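Local coordinates for brain-specific angiogenesis inhibitor 1-associated protein 2-like protein 2 (Mus musculus, PDB 3OK8) that binds phosphoinositides through its I-BAR domain and induces planar or gently curved membrane structures, at residues Gly36-Ser47 with Glu92-Leu103. Numbering follows the deposited sequence. Where two conformers were deposited one is given.
Sequences GNNYLRAFHALS and EVVVQTFHGDLL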
loop_
_atom_site.group_PDB
_atom_site.type_symbol
_atom_site.label_atom_id
_atom_site.label_comp_id
_atom_site.label_asym_id
_atom_site.label_seq_id
_atom_site.Cartn_x
_atom_site.Cartn_y
_atom_site.Cartn_z
ATOM N N GLY A 36 9.208 3.504 12.283
ATOM C CA GLY A 36 8.009 4.182 11.833
ATOM C C GLY A 36 8.303 5.204 10.745
ATOM O O GLY A 36 7.556 5.331 9.777
ATOM N N ASN A 37 9.396 5.943 10.885
ATOM C CA ASN A 37 9.713 6.947 9.879
ATOM C C ASN A 37 10.109 6.330 8.525
ATOM O O ASN A 37 9.758 6.860 7.463
ATOM C CB ASN A 37 10.746 7.931 10.420
ATOM C CG ASN A 37 10.103 9.032 11.243
ATOM O OD1 ASN A 37 8.972 9.435 10.967
ATOM N ND2 ASN A 37 10.812 9.524 12.253
ATOM N N ASN A 38 10.813 5.198 8.589
ATOM C CA ASN A 38 11.133 4.370 7.429
ATOM C C ASN A 38 9.869 3.908 6.723
ATOM O O ASN A 38 9.783 3.908 5.495
ATOM C CB ASN A 38 11.893 3.120 7.866
ATOM C CG ASN A 38 13.352 3.388 8.188
ATOM O OD1 ASN A 38 13.866 4.500 8.019
ATOM N ND2 ASN A 38 14.033 2.352 8.653
ATOM N N TYR A 39 8.902 3.483 7.524
ATOM C CA TYR A 39 7.585 3.085 7.038
ATOM C C TYR A 39 6.910 4.211 6.226
ATOM O O TYR A 39 6.387 3.983 5.131
ATOM C CB TYR A 39 6.734 2.713 8.246
ATOM C CG TYR A 39 5.564 1.795 7.985
ATOM C CD1 TYR A 39 5.095 1.558 6.702
ATOM C CD2 TYR A 39 4.903 1.188 9.043
ATOM C CE1 TYR A 39 4.012 0.718 6.485
ATOM C CE2 TYR A 39 3.823 0.358 8.838
ATOM C CZ TYR A 39 3.375 0.127 7.562
ATOM O OH TYR A 39 2.292 -0.712 7.385
ATOM N N LEU A 40 6.922 5.428 6.762
ATOM C CA LEU A 40 6.338 6.574 6.068
ATOM C C LEU A 40 7.036 6.823 4.742
ATOM O O LEU A 40 6.384 7.026 3.720
ATOM C CB LEU A 40 6.445 7.845 6.910
ATOM C CG LEU A 40 5.477 8.008 8.073
ATOM C CD1 LEU A 40 6.009 9.055 9.048
ATOM C CD2 LEU A 40 4.109 8.385 7.551
ATOM N N ARG A 41 8.364 6.836 4.768
ATOM C CA ARG A 41 9.138 7.090 3.559
ATOM C C ARG A 41 8.846 6.050 2.475
ATOM O O ARG A 41 8.728 6.399 1.307
ATOM C CB ARG A 41 10.637 7.201 3.863
ATOM C CG ARG A 41 11.027 8.527 4.528
ATOM C CD ARG A 41 12.544 8.665 4.728
ATOM N NE ARG A 41 13.049 7.760 5.757
ATOM C CZ ARG A 41 13.237 8.096 7.035
ATOM N NH1 ARG A 41 12.981 9.327 7.458
ATOM N NH2 ARG A 41 13.698 7.198 7.898
ATOM N N ALA A 42 8.710 4.782 2.855
ATOM C CA ALA A 42 8.271 3.767 1.896
ATOM C C ALA A 42 6.900 4.091 1.335
ATOM O O ALA A 42 6.693 3.975 0.128
ATOM C CB ALA A 42 8.272 2.378 2.504
ATOM N N PHE A 43 5.960 4.470 2.208
ATOM C CA PHE A 43 4.632 4.914 1.780
ATOM C C PHE A 43 4.701 6.044 0.758
ATOM O O PHE A 43 4.005 6.019 -0.249
ATOM C CB PHE A 43 3.818 5.441 2.963
ATOM C CG PHE A 43 2.948 4.413 3.636
ATOM C CD1 PHE A 43 1.852 3.866 2.974
ATOM C CD2 PHE A 43 3.194 4.037 4.956
ATOM C CE1 PHE A 43 1.030 2.931 3.611
ATOM C CE2 PHE A 43 2.379 3.105 5.603
ATOM C CZ PHE A 43 1.299 2.546 4.927
ATOM N N HIS A 44 5.501 7.063 1.049
ATOM C CA HIS A 44 5.569 8.235 0.187
ATOM C C HIS A 44 6.162 7.870 -1.180
ATOM O O HIS A 44 5.805 8.454 -2.203
ATOM C CB HIS A 44 6.402 9.339 0.850
ATOM C CG HIS A 44 5.760 9.958 2.057
ATOM N ND1 HIS A 44 4.458 10.420 2.062
ATOM C CD2 HIS A 44 6.252 10.214 3.293
ATOM C CE1 HIS A 44 4.178 10.925 3.249
ATOM N NE2 HIS A 44 5.249 10.810 4.017
ATOM N N ALA A 45 7.080 6.909 -1.171
ATOM C CA ALA A 45 7.699 6.395 -2.387
ATOM C C ALA A 45 6.717 5.560 -3.211
ATOM O O ALA A 45 6.734 5.615 -4.444
ATOM C CB ALA A 45 8.947 5.580 -2.052
ATOM N N LEU A 46 5.874 4.771 -2.540
ATOM C CA LEU A 46 4.884 3.978 -3.267
ATOM C C LEU A 46 3.888 4.908 -3.938
ATOM O O LEU A 46 3.575 4.742 -5.107
ATOM C CB LEU A 46 4.144 2.992 -2.367
ATOM C CG LEU A 46 3.114 2.099 -3.076
ATOM C CD1 LEU A 46 3.782 1.004 -3.926
ATOM C CD2 LEU A 46 2.185 1.467 -2.083
ATOM N N SER A 47 3.407 5.900 -3.201
ATOM C CA SER A 47 2.414 6.798 -3.760
ATOM C C SER A 47 2.961 7.562 -4.982
ATOM O O SER A 47 2.196 7.935 -5.864
ATOM C CB SER A 47 1.863 7.749 -2.689
ATOM O OG SER A 47 2.663 8.910 -2.566
ATOM N N GLU A 92 -3.397 8.791 1.879
ATOM C CA GLU A 92 -2.486 9.732 2.533
ATOM C C GLU A 92 -3.174 10.407 3.734
ATOM O O GLU A 92 -2.597 11.282 4.389
ATOM C CB GLU A 92 -1.894 10.741 1.537
ATOM C CG GLU A 92 -0.378 10.963 1.714
ATOM C CD GLU A 92 0.352 11.317 0.409
ATOM O OE1 GLU A 92 -0.203 11.097 -0.692
ATOM O OE2 GLU A 92 1.498 11.813 0.491
ATOM N N VAL A 93 -4.400 9.975 4.033
ATOM C CA VAL A 93 -5.092 10.405 5.244
ATOM C C VAL A 93 -4.702 9.506 6.401
ATOM O O VAL A 93 -4.333 9.979 7.471
ATOM C CB VAL A 93 -6.623 10.351 5.091
ATOM C CG1 VAL A 93 -7.290 10.900 6.340
ATOM C CG2 VAL A 93 -7.072 11.110 3.829
ATOM N N VAL A 94 -4.800 8.202 6.172
ATOM C CA VAL A 94 -4.330 7.192 7.112
ATOM C C VAL A 94 -2.839 7.365 7.420
ATOM O O VAL A 94 -2.410 7.240 8.573
ATOM C CB VAL A 94 -4.534 5.803 6.499
ATOM C CG1 VAL A 94 -4.195 4.704 7.497
ATOM C CG2 VAL A 94 -5.959 5.670 5.961
ATOM N N VAL A 95 -2.054 7.622 6.373
ATOM C CA VAL A 95 -0.621 7.872 6.501
ATOM C C VAL A 95 -0.354 9.098 7.366
ATOM O O VAL A 95 0.652 9.167 8.083
ATOM C CB VAL A 95 0.051 8.102 5.120
ATOM C CG1 VAL A 95 1.554 8.242 5.278
ATOM C CG2 VAL A 95 -0.285 6.972 4.144
ATOM N N GLN A 96 -1.256 10.068 7.312
ATOM C CA GLN A 96 -1.050 11.292 8.072
ATOM C C GLN A 96 -1.482 11.132 9.524
ATOM O O GLN A 96 -0.943 11.794 10.407
ATOM C CB GLN A 96 -1.751 12.479 7.414
ATOM C CG GLN A 96 -1.050 13.811 7.679
ATOM C CD GLN A 96 0.441 13.799 7.309
ATOM O OE1 GLN A 96 1.222 14.599 7.834
ATOM N NE2 GLN A 96 0.839 12.895 6.405
ATOM N N THR A 97 -2.449 10.251 9.765
ATOM C CA THR A 97 -2.825 9.853 11.130
ATOM C C THR A 97 -1.649 9.152 11.814
ATOM O O THR A 97 -1.280 9.470 12.948
ATOM C CB THR A 97 -4.049 8.902 11.120
ATOM O OG1 THR A 97 -5.206 9.606 10.644
ATOM C CG2 THR A 97 -4.336 8.363 12.512
ATOM N N PHE A 98 -1.077 8.184 11.105
ATOM C CA PHE A 98 0.128 7.478 11.519
ATOM C C PHE A 98 1.235 8.456 11.897
ATOM O O PHE A 98 1.859 8.320 12.942
ATOM C CB PHE A 98 0.584 6.568 10.380
ATOM C CG PHE A 98 1.683 5.615 10.750
ATOM C CD1 PHE A 98 2.600 5.218 9.799
ATOM C CD2 PHE A 98 1.800 5.118 12.042
ATOM C CE1 PHE A 98 3.620 4.334 10.117
ATOM C CE2 PHE A 98 2.815 4.225 12.373
ATOM C CZ PHE A 98 3.730 3.831 11.405
ATOM N N HIS A 99 1.463 9.445 11.043
ATOM C CA HIS A 99 2.486 10.462 11.264
ATOM C C HIS A 99 2.134 11.396 12.422
ATOM O O HIS A 99 2.805 11.395 13.460
ATOM C CB HIS A 99 2.696 11.285 9.981
ATOM C CG HIS A 99 3.479 12.547 10.188
ATOM N ND1 HIS A 99 4.831 12.550 10.466
ATOM C CD2 HIS A 99 3.101 13.847 10.153
ATOM C CE1 HIS A 99 5.251 13.797 10.596
ATOM N NE2 HIS A 99 4.220 14.603 10.409
ATOM N N GLY A 100 1.082 12.190 12.231
ATOM C CA GLY A 100 0.687 13.226 13.170
ATOM C C GLY A 100 0.231 12.755 14.553
ATOM O O GLY A 100 0.644 13.322 15.569
ATOM N N ASP A 101 -0.615 11.722 14.587
ATOM C CA ASP A 101 -1.245 11.235 15.824
ATOM C C ASP A 101 -0.385 10.260 16.616
ATOM O O ASP A 101 -0.568 10.072 17.834
ATOM C CB ASP A 101 -2.562 10.525 15.493
ATOM C CG ASP A 101 -3.730 11.482 15.370
ATOM O OD1 ASP A 101 -4.319 11.553 14.276
ATOM O OD2 ASP A 101 -4.064 12.153 16.371
ATOM N N LEU A 102 0.534 9.608 15.923
ATOM C CA LEU A 102 1.275 8.538 16.554
ATOM C C LEU A 102 2.769 8.849 16.598
ATOM O O LEU A 102 3.345 8.969 17.679
ATOM C CB LEU A 102 0.971 7.229 15.829
ATOM C CG LEU A 102 1.342 5.890 16.450
ATOM C CD1 LEU A 102 0.443 4.815 15.895
ATOM C CD2 LEU A 102 2.786 5.550 16.197
ATOM N N LEU A 103 3.378 9.025 15.425
ATOM C CA LEU A 103 4.821 9.208 15.311
ATOM C C LEU A 103 5.368 10.531 15.871
ATOM O O LEU A 103 6.465 10.549 16.426
ATOM C CB LEU A 103 5.266 8.999 13.857
ATOM C CG LEU A 103 5.764 7.616 13.408
ATOM C CD1 LEU A 103 5.194 6.480 14.226
ATOM C CD2 LEU A 103 5.484 7.386 11.910
HETATM O O HOH W 1 4.227 12.623 6.263
#
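L40 is the knob of this helix pair, its side chain seated in a hole made by V95, F98, H99 and L103. Its two methyls divide the work: CD2 presses on V95 CG1 at 3.4 Å, a tight carbon pair, while CD1 meets L103 CD2 tip to tip, also at 3.4 Å, and lies obliquely against the H99 ring. With CG anti to the carbonyl carbon (chi1 -76°), the leucine branch swings across to the other helix although its CB does not aim there. L103 CD2 fills two further roles, covering one face of the F98 ring near its centre and resting 3.6 Å from G36 O, beside a residue that brings no side chain of its own.

F98 turns an edge toward the face of Y39 in an offset edge-to-face pair, centroids 5.3 Å apart and planes at 75°. V95 uses its other methyl, CG2, for a CH-pi contact over one face of F43, 4.2 Å from the ring centroid. Segments 36-47 and 92-103, parts of helices 5-66 and 71-147 of the I-BAR three-helix bundle, run nearly antiparallel (158°), with axes 10.7 Å apart at closest approach. L196 of helix 153-217 packs on F98 from within the chain, and Y53 of the second subunit meets the same ring edge-to-face, joining this layer to the antiparallel dimer.

Polar groups gather at one margin. In one of the two modelled conformers of E92, OE2 comes within 3.6 Å of H44 ND1, near the ring plane, a doubtful approach and not a bond. On the ring's other nitrogen, NE2, a water binds in plane at 3.1 Å and weakly accepts from Q96 NE2, bridging the helices.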